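Local coordinates for protein putative mannose-1-phosphate guanylyl transferase (Thermus thermophilus, PDB 2CU2) that probably transfers a guanylyl group from GTP to mannose 1-phosphate, giving GDP-mannose, at residues L77-R82 and E223-L228; L6-G11 and A85-L90; R203-H208 and P229-D234. One frame throughout, in Å; residues are numbered along the deposited sequence.

Contact 1: residues L77-R82 and E223-L228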
loop_
_atom_site.group_PDB
_atom_site.type_symbol
_atom_site.label_atom_id
_atom_site.label_comp_id
_atom_site.label_asym_id
_atom_site.label_seq_id
_atom_site.Cartn_x
_atom_site.Cartn_y
_atom_site.Cartn_z
ATOM N N LEU A 77 -13.285 -28.065 20.111
ATOM C CA LEU A 77 -12.396 -28.198 18.970
ATOM C C LEU A 77 -12.963 -29.100 17.885
ATOM O O LEU A 77 -13.203 -30.284 18.115
ATOM C CB LEU A 77 -11.038 -28.729 19.441
ATOM C CG LEU A 77 -10.380 -27.922 20.568
ATOM C CD1 LEU A 77 -9.081 -28.589 20.984
ATOM C CD2 LEU A 77 -10.117 -26.490 20.103
ATOM N N GLU A 78 -13.180 -28.523 16.706
ATOM C CA GLU A 78 -13.699 -29.259 15.560
ATOM C C GLU A 78 -12.517 -29.897 14.838
ATOM O O GLU A 78 -11.640 -29.200 14.325
ATOM C CB GLU A 78 -14.442 -28.311 14.611
ATOM C CG GLU A 78 -15.596 -27.566 15.261
ATOM C CD GLU A 78 -16.075 -26.369 14.445
ATOM O OE1 GLU A 78 -16.733 -26.572 13.400
ATOM O OE2 GLU A 78 -15.799 -25.219 14.855
ATOM N N PRO A 79 -12.476 -31.237 14.791
ATOM C CA PRO A 79 -11.383 -31.953 14.124
ATOM C C PRO A 79 -11.222 -31.651 12.634
ATOM O O PRO A 79 -10.106 -31.639 12.117
ATOM C CB PRO A 79 -11.720 -33.424 14.390
ATOM C CG PRO A 79 -13.205 -33.419 14.543
ATOM C CD PRO A 79 -13.442 -32.184 15.374
ATOM N N LEU A 80 -12.337 -31.414 11.952
ATOM C CA LEU A 80 -12.388 -31.051 10.545
ATOM C C LEU A 80 -13.440 -29.973 10.302
ATOM O O LEU A 80 -14.265 -29.667 11.152
ATOM C CB LEU A 80 -12.750 -32.310 9.756
ATOM C CG LEU A 80 -11.731 -33.432 9.950
ATOM C CD1 LEU A 80 -12.074 -34.679 9.131
ATOM C CD2 LEU A 80 -10.319 -33.023 9.542
ATOM N N GLY A 81 -13.361 -29.360 9.108
ATOM C CA GLY A 81 -14.401 -28.409 8.744
ATOM C C GLY A 81 -15.654 -29.123 8.243
ATOM O O GLY A 81 -15.659 -29.803 7.227
ATOM N N ARG A 82 -16.738 -28.984 9.028
ATOM C CA ARG A 82 -18.020 -29.556 8.633
ATOM C C ARG A 82 -19.147 -28.518 8.662
ATOM O O ARG A 82 -20.317 -28.829 8.842
ATOM C CB ARG A 82 -18.342 -30.711 9.579
ATOM C CG ARG A 82 -18.281 -32.067 8.876
ATOM C CD ARG A 82 -16.976 -32.249 8.093
ATOM N NE ARG A 82 -16.815 -33.648 7.687
ATOM C CZ ARG A 82 -15.711 -33.966 6.989
ATOM N NH1 ARG A 82 -14.820 -33.035 6.691
ATOM N NH2 ARG A 82 -15.512 -35.231 6.608
ATOM N N GLU A 223 -13.506 -39.878 14.796
ATOM C CA GLU A 223 -14.161 -40.850 13.929
ATOM C C GLU A 223 -15.497 -40.323 13.401
ATOM O O GLU A 223 -15.756 -40.298 12.206
ATOM C CB GLU A 223 -14.386 -42.131 14.733
ATOM C CG GLU A 223 -15.078 -43.220 13.912
ATOM C CD GLU A 223 -16.575 -43.099 14.081
ATOM O OE1 GLU A 223 -17.036 -43.066 15.213
ATOM O OE2 GLU A 223 -17.273 -43.041 13.070
ATOM N N VAL A 224 -16.346 -39.928 14.376
ATOM C CA VAL A 224 -17.676 -39.429 14.022
ATOM C C VAL A 224 -17.616 -38.274 13.011
ATOM O O VAL A 224 -18.308 -38.263 12.003
ATOM C CB VAL A 224 -18.391 -38.978 15.299
ATOM C CG1 VAL A 224 -19.692 -38.259 14.938
ATOM C CG2 VAL A 224 -18.719 -40.172 16.174
ATOM N N TYR A 225 -16.781 -37.257 13.336
ATOM C CA TYR A 225 -16.726 -36.065 12.481
ATOM C C TYR A 225 -16.254 -36.390 11.054
ATOM O O TYR A 225 -16.714 -35.824 10.070
ATOM C CB TYR A 225 -15.796 -35.026 13.125
ATOM C CG TYR A 225 -16.448 -33.680 13.153
ATOM C CD1 TYR A 225 -17.565 -33.472 13.956
ATOM C CD2 TYR A 225 -15.910 -32.610 12.433
ATOM C CE1 TYR A 225 -18.138 -32.209 14.047
ATOM C CE2 TYR A 225 -16.489 -31.347 12.512
ATOM C CZ TYR A 225 -17.605 -31.147 13.307
ATOM O OH TYR A 225 -18.201 -29.899 13.376
ATOM N N ALA A 226 -15.278 -37.315 10.955
ATOM C CA ALA A 226 -14.724 -37.622 9.633
ATOM C C ALA A 226 -15.795 -38.131 8.651
ATOM O O ALA A 226 -15.793 -37.829 7.466
ATOM C CB ALA A 226 -13.612 -38.668 9.791
ATOM N N GLY A 227 -16.719 -38.960 9.183
ATOM C CA GLY A 227 -17.735 -39.562 8.311
ATOM C C GLY A 227 -18.991 -38.694 8.146
ATOM O O GLY A 227 -19.980 -39.084 7.534
ATOM N N LEU A 228 -18.952 -37.498 8.753
ATOM C CA LEU A 228 -20.077 -36.573 8.690
ATOM C C LEU A 228 -20.005 -35.738 7.402
ATOM O O LEU A 228 -18.940 -35.318 6.968
ATOM C CB LEU A 228 -19.913 -35.669 9.925
ATOM C CG LEU A 228 -21.171 -34.939 10.406
ATOM C CD1 LEU A 228 -22.310 -35.853 10.843
ATOM C CD2 LEU A 228 -20.876 -34.074 11.623
#
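Arg82 reaches over to Ala226 and Leu228, where helix 221-226 comes to its C-terminal end and backbone carbonyls face the guanidinium. NE of Arg82 donates a hydrogen bond of 2.8 Å to Leu228 O. That bond is bent, with 136° at the hydrogen, and the oxygen is tilted out of the guanidinium plane. NH2 of the same group makes a weak bond, also 2.8 Å, to Ala226 O. A bend at chi2 (50°) swings CD of Arg82 out of an extended path, and NH1 makes a weak bond back to Gly81 O. The arginine chain serves the contact as well: its CB lies 3.5 Å from CE2 of Tyr225.

The Tyr225 ring is the second element of this first shell. Pro79 covers one face in a CH-pi contact, its CD 4.2 Å from the ring centroid and offset toward the rim, while its CG packs tightly against CB of Tyr225, at 3.4 Å. Leu80 O meets the ring edge in plane, 3.1 Å from CE2. Beside this, CD1 of Leu80 rests on the backbone of Ala226.

Further out, Glu78 is tied by backbone hydrogen bonds to Val58 and Arg60, and Leu90 of helix 83-98 touches the tyrosine. An alanine at Arg82 would keep the CB beside Tyr225 but would probably leave Leu228 O and Ala226 O without their charged donor. The arrangement sets a positive group against Ala226 O at the end of helix 221-226 and Leu228 O just beyond it, and would probably offset the partial negative charge gathered there.

Contact 2: residues L6-G11 and A85-L90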
loop_
_atom_site.group_PDB
_atom_site.type_symbol
_atom_site.label_atom_id
_atom_site.label_comp_id
_atom_site.label_asym_id
_atom_site.label_seq_id
_atom_site.Cartn_x
_atom_site.Cartn_y
_atom_site.Cartn_z
ATOM N N LEU A 6 -23.557 -21.365 22.158
ATOM C CA LEU A 6 -22.542 -21.912 21.273
ATOM C C LEU A 6 -22.077 -20.772 20.373
ATOM O O LEU A 6 -22.863 -20.222 19.597
ATOM C CB LEU A 6 -23.100 -23.038 20.398
ATOM C CG LEU A 6 -22.102 -23.508 19.327
ATOM C CD1 LEU A 6 -20.971 -24.285 20.000
ATOM C CD2 LEU A 6 -22.791 -24.375 18.285
ATOM N N VAL A 7 -20.804 -20.419 20.488
ATOM C CA VAL A 7 -20.209 -19.382 19.655
ATOM C C VAL A 7 -19.329 -19.987 18.563
ATOM O O VAL A 7 -18.255 -20.523 18.807
ATOM C CB VAL A 7 -19.378 -18.467 20.553
ATOM C CG1 VAL A 7 -18.713 -17.377 19.714
ATOM C CG2 VAL A 7 -20.268 -17.819 21.599
ATOM N N MET A 8 -19.841 -19.920 17.323
ATOM C CA MET A 8 -19.122 -20.537 16.217
ATOM C C MET A 8 -18.066 -19.602 15.627
ATOM O O MET A 8 -18.356 -18.557 15.062
ATOM C CB MET A 8 -20.143 -20.923 15.144
ATOM C CG MET A 8 -21.240 -21.840 15.691
ATOM S SD MET A 8 -22.340 -22.435 14.399
ATOM C CE MET A 8 -23.082 -20.856 13.961
ATOM N N ALA A 9 -16.793 -19.998 15.818
ATOM C CA ALA A 9 -15.701 -19.235 15.227
ATOM C C ALA A 9 -15.129 -19.959 14.006
ATOM O O ALA A 9 -14.647 -21.081 14.080
ATOM C CB ALA A 9 -14.612 -19.059 16.287
ATOM N N GLY A 10 -15.237 -19.291 12.842
ATOM C CA GLY A 10 -14.742 -19.908 11.615
ATOM C C GLY A 10 -14.599 -18.892 10.481
ATOM O O GLY A 10 -14.714 -17.688 10.659
ATOM N N GLY A 11 -14.298 -19.423 9.282
ATOM C CA GLY A 11 -14.106 -18.548 8.132
ATOM C C GLY A 11 -12.630 -18.187 7.951
ATOM O O GLY A 11 -11.989 -17.635 8.834
ATOM N N ALA A 85 -23.552 -26.955 10.672
ATOM C CA ALA A 85 -24.341 -28.091 11.113
ATOM C C ALA A 85 -23.522 -29.020 12.011
ATOM O O ALA A 85 -24.033 -29.618 12.949
ATOM C CB ALA A 85 -24.823 -28.844 9.879
ATOM N N GLY A 86 -22.235 -29.124 11.633
ATOM C CA GLY A 86 -21.314 -29.911 12.441
ATOM C C GLY A 86 -21.036 -29.230 13.784
ATOM O O GLY A 86 -21.057 -29.849 14.838
ATOM N N ALA A 87 -20.800 -27.922 13.771
ATOM C CA ALA A 87 -20.577 -27.197 15.016
ATOM C C ALA A 87 -21.828 -27.272 15.898
ATOM O O ALA A 87 -21.734 -27.457 17.107
ATOM C CB ALA A 87 -20.221 -25.742 14.722
ATOM N N VAL A 88 -23.003 -27.134 15.293
ATOM C CA VAL A 88 -24.248 -27.195 16.053
ATOM C C VAL A 88 -24.416 -28.581 16.690
ATOM O O VAL A 88 -24.890 -28.703 17.820
ATOM C CB VAL A 88 -25.462 -26.869 15.156
ATOM C CG1 VAL A 88 -26.755 -27.184 15.887
ATOM C CG2 VAL A 88 -25.436 -25.384 14.767
ATOM N N LEU A 89 -24.020 -29.619 15.960
ATOM C CA LEU A 89 -24.095 -30.984 16.473
ATOM C C LEU A 89 -23.330 -31.075 17.792
ATOM O O LEU A 89 -23.844 -31.581 18.784
ATOM C CB LEU A 89 -23.490 -31.963 15.463
ATOM C CG LEU A 89 -23.095 -33.343 16.008
ATOM C CD1 LEU A 89 -24.338 -34.100 16.440
ATOM C CD2 LEU A 89 -22.335 -34.118 14.933
ATOM N N LEU A 90 -22.101 -30.574 17.797
ATOM C CA LEU A 90 -21.266 -30.619 18.989
ATOM C C LEU A 90 -21.883 -29.812 20.133
ATOM O O LEU A 90 -21.840 -30.187 21.297
ATOM C CB LEU A 90 -19.895 -30.043 18.632
ATOM C CG LEU A 90 -19.218 -30.801 17.489
ATOM C CD1 LEU A 90 -17.755 -30.389 17.301
ATOM C CD2 LEU A 90 -19.210 -32.313 17.711
#
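Met8 and Leu6 of strand 3-8 pack against Ala87 and Val88 of helix 83-98, and the contact is van der Waals packing, with no hydrogen bond between the two segments. Side chain meets side chain at Met8. Its sulfur does most of the touching, SD lying 3.9 Å from CB of Ala87, with CG of the methionine close to the same methyl. The sulfur also approaches CG2 of Val88, at 4.3 Å.

Side chain meets backbone at Leu6. Here CG is anti to the backbone N (chi1 172°), and the CD2 branch carries the contact: CD2 of Leu6 is 3.5 Å from Ala87 O. The same methyl sits 3.9 Å from CA of Val88, against the main chain of the helix. Leu6 and Met8 are alternate residues of the strand with their CB atoms directed at the helix, whereas Val7 between them packs on Leu106 and Leu56. The interface is small, burying 161 Å².

Backbone bonding holds each partner in its own element. Leu89 N and Leu90 N donate to Ala85 O and Gly86 O within the helix, and the strand is bonded to its sheet neighbours through Leu55, Ala57, Leu104 and Leu106. Val105, from strand 102-107, touches Leu6, Met8 and Val88.

The axes of strand 6-8 and helix 85-90 approach to 9.3 Å and run nearly antiparallel, at 155°. This is the packing of a beta-alpha-beta crossover: helix 83-98 links parallel strands 74-78 and 102-107, with strands 54-59 and 3-8 between them in the sheet, and packs on strand 3-8. It fits the Rossmann-like GT-A fold of nucleotidyltransferases, in which the glycine-rich turn after this first strand, begun here by Gly10 and Gly11, typically helps bind the nucleotide.

Contact 3: residues R203-H208 and P229-D234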
loop_
_atom_site.group_PDB
_atom_site.type_symbol
_atom_site.label_atom_id
_atom_site.label_comp_id
_atom_site.label_asym_id
_atom_site.label_seq_id
_atom_site.Cartn_x
_atom_site.Cartn_y
_atom_site.Cartn_z
ATOM N N ARG A 203 -35.376 -35.882 11.787
ATOM C CA ARG A 203 -36.322 -35.766 10.669
ATOM C C ARG A 203 -35.658 -35.379 9.333
ATOM O O ARG A 203 -35.986 -35.907 8.283
ATOM C CB ARG A 203 -37.376 -34.708 11.007
ATOM C CG ARG A 203 -38.274 -35.071 12.188
ATOM C CD ARG A 203 -39.229 -33.921 12.540
ATOM N NE ARG A 203 -40.069 -34.281 13.682
ATOM C CZ ARG A 203 -40.779 -33.306 14.288
ATOM N NH1 ARG A 203 -40.723 -32.056 13.854
ATOM N NH2 ARG A 203 -41.547 -33.618 15.331
ATOM N N HIS A 204 -34.745 -34.373 9.370
ATOM C CA HIS A 204 -34.194 -33.873 8.092
ATOM C C HIS A 204 -32.683 -34.092 7.905
ATOM O O HIS A 204 -32.124 -33.778 6.863
ATOM C CB HIS A 204 -34.499 -32.374 7.924
ATOM C CG HIS A 204 -35.860 -32.029 8.451
ATOM N ND1 HIS A 204 -36.093 -31.713 9.745
ATOM C CD2 HIS A 204 -37.054 -31.892 7.737
ATOM C CE1 HIS A 204 -37.402 -31.412 9.816
ATOM N NE2 HIS A 204 -38.003 -31.512 8.628
ATOM N N LEU A 205 -31.997 -34.598 8.952
ATOM C CA LEU A 205 -30.536 -34.740 8.842
ATOM C C LEU A 205 -30.007 -35.989 9.571
ATOM O O LEU A 205 -29.308 -35.925 10.580
ATOM C CB LEU A 205 -29.902 -33.477 9.428
ATOM C CG LEU A 205 -28.485 -33.187 8.913
ATOM C CD1 LEU A 205 -28.367 -33.130 7.393
ATOM C CD2 LEU A 205 -27.961 -31.843 9.405
ATOM N N PRO A 206 -30.433 -37.150 9.028
ATOM C CA PRO A 206 -30.123 -38.464 9.609
ATOM C C PRO A 206 -28.660 -38.654 10.016
ATOM O O PRO A 206 -28.342 -39.260 11.036
ATOM C CB PRO A 206 -30.550 -39.485 8.566
ATOM C CG PRO A 206 -31.714 -38.859 7.815
ATOM C CD PRO A 206 -31.273 -37.330 7.855
ATOM N N SER A 207 -27.749 -38.180 9.147
ATOM C CA SER A 207 -26.328 -38.317 9.446
ATOM C C SER A 207 -25.965 -37.698 10.804
ATOM O O SER A 207 -25.148 -38.205 11.561
ATOM C CB SER A 207 -25.529 -37.628 8.338
ATOM O OG SER A 207 -25.896 -36.248 8.275
ATOM N N HIS A 208 -26.578 -36.527 11.079
ATOM C CA HIS A 208 -26.257 -35.820 12.319
ATOM C C HIS A 208 -27.006 -36.398 13.526
ATOM O O HIS A 208 -26.542 -36.362 14.659
ATOM C CB HIS A 208 -26.602 -34.334 12.138
ATOM C CG HIS A 208 -25.574 -33.653 11.267
ATOM N ND1 HIS A 208 -25.261 -34.063 10.010
ATOM C CD2 HIS A 208 -24.756 -32.564 11.587
ATOM C CE1 HIS A 208 -24.292 -33.226 9.582
ATOM N NE2 HIS A 208 -23.969 -32.320 10.506
ATOM N N PRO A 229 -21.169 -35.538 6.753
ATOM C CA PRO A 229 -21.241 -34.694 5.556
ATOM C C PRO A 229 -21.142 -33.204 5.923
ATOM O O PRO A 229 -21.683 -32.736 6.923
ATOM C CB PRO A 229 -22.602 -34.971 4.938
ATOM C CG PRO A 229 -23.517 -35.353 6.091
ATOM C CD PRO A 229 -22.485 -36.079 7.058
ATOM N N LYS A 230 -20.429 -32.436 5.075
ATOM C CA LYS A 230 -20.292 -30.999 5.317
ATOM C C LYS A 230 -21.528 -30.229 4.844
ATOM O O LYS A 230 -21.848 -30.171 3.662
ATOM C CB LYS A 230 -19.047 -30.499 4.564
ATOM C CG LYS A 230 -18.817 -28.989 4.725
ATOM C CD LYS A 230 -17.700 -28.461 3.822
ATOM C CE LYS A 230 -17.582 -26.931 3.853
ATOM N NZ LYS A 230 -16.187 -26.542 3.627
ATOM N N ILE A 231 -22.266 -29.660 5.819
ATOM C CA ILE A 231 -23.466 -28.902 5.478
ATOM C C ILE A 231 -23.766 -27.833 6.527
ATOM O O ILE A 231 -23.489 -27.984 7.712
ATOM C CB ILE A 231 -24.640 -29.882 5.360
ATOM C CG1 ILE A 231 -25.866 -29.173 4.787
ATOM C CG2 ILE A 231 -25.013 -30.420 6.751
ATOM C CD1 ILE A 231 -27.010 -30.134 4.469
ATOM N N SER A 232 -24.308 -26.690 6.056
ATOM C CA SER A 232 -24.691 -25.639 6.989
ATOM C C SER A 232 -25.967 -26.025 7.733
ATOM O O SER A 232 -26.738 -26.870 7.306
ATOM C CB SER A 232 -24.910 -24.342 6.207
ATOM O OG SER A 232 -26.245 -24.301 5.715
ATOM N N ILE A 233 -26.155 -25.412 8.911
ATOM C CA ILE A 233 -27.368 -25.707 9.655
ATOM C C ILE A 233 -28.590 -25.080 8.982
ATOM O O ILE A 233 -29.719 -25.530 9.122
ATOM C CB ILE A 233 -27.202 -25.163 11.070
ATOM C CG1 ILE A 233 -28.376 -25.607 11.944
ATOM C CG2 ILE A 233 -27.191 -23.623 11.033
ATOM C CD1 ILE A 233 -28.436 -27.129 12.103
ATOM N N ASP A 234 -28.330 -23.980 8.248
ATOM C CA ASP A 234 -29.413 -23.301 7.545
ATOM C C ASP A 234 -30.031 -24.193 6.465
ATOM O O ASP A 234 -31.241 -24.294 6.313
ATOM C CB ASP A 234 -28.842 -22.035 6.903
ATOM C CG ASP A 234 -28.351 -21.090 7.991
ATOM O OD1 ASP A 234 -27.263 -21.333 8.514
ATOM O OD2 ASP A 234 -29.045 -20.122 8.288
HETATM O O HOH W 1 -22.315 -30.796 9.057
#
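Ser207 and His208 meet Pro229 through torsions that act at different points. In Ser207 OG takes the crowded position between backbone N and carbonyl carbon (chi1 59°), which places it 3.4 Å from CG of Pro229. In His208 chi1 (-75°) sets CG anti to the carbonyl carbon, and chi2 (57°) turns the ring so that CE1 meets Pro229 O and CG2 of Ile231. Ser207 OG and His208 ND1 share a hydrogen bond of 2.9 Å in which either could be the donor.

On the other ring nitrogen, His208 NE2 is hydrogen-bonded to a water at 2.7 Å. The water in turn donates to Pro229 O at 3.0 Å, bridging the two segments. Both ring nitrogens are therefore engaged by oxygens lying in the plane of the imidazole, which fixes its rotation. Pro229 O itself also stands at the ring edge, 3.8 Å from CE1 of His208.

Leu205 completes the apolar part. Its CD2 sits 3.5 Å above the His208 ring plane, toward the rim, and meets CG2 of Ile231 at 4.2 Å.

Around this junction, Phe201 of helix 194-204 meets the His208 ring. Ser232 N-caps helix 233-238 through its OG bond to Tyr235 N. The contact joins the start of helix 206-216 to the loop leading into helix 233-238.

The three contacts lie close together on one side of the chain's centre, with centres about 11 Å apart for contacts 1 and 2 and about 13 Å for the other pairs. Along the chain, contact 1 alternates with both others, while contact 2 closes before contact 3 opens. Strands 74-78 and 3-8 share one mixed sheet, and strand 74-78 leads directly into helix 83-98. That helix, one side of contact 2, touches both other contacts: Tyr225 OH probably bonds to Gly86 O (3.2 Å), and Ala85 N to Ile231 O (3.1 Å). Leu228 packs on both Leu89 and His208. Helices 206-216 and 221-226 and the loop before helix 233-238 are thus packed against helix 83-98.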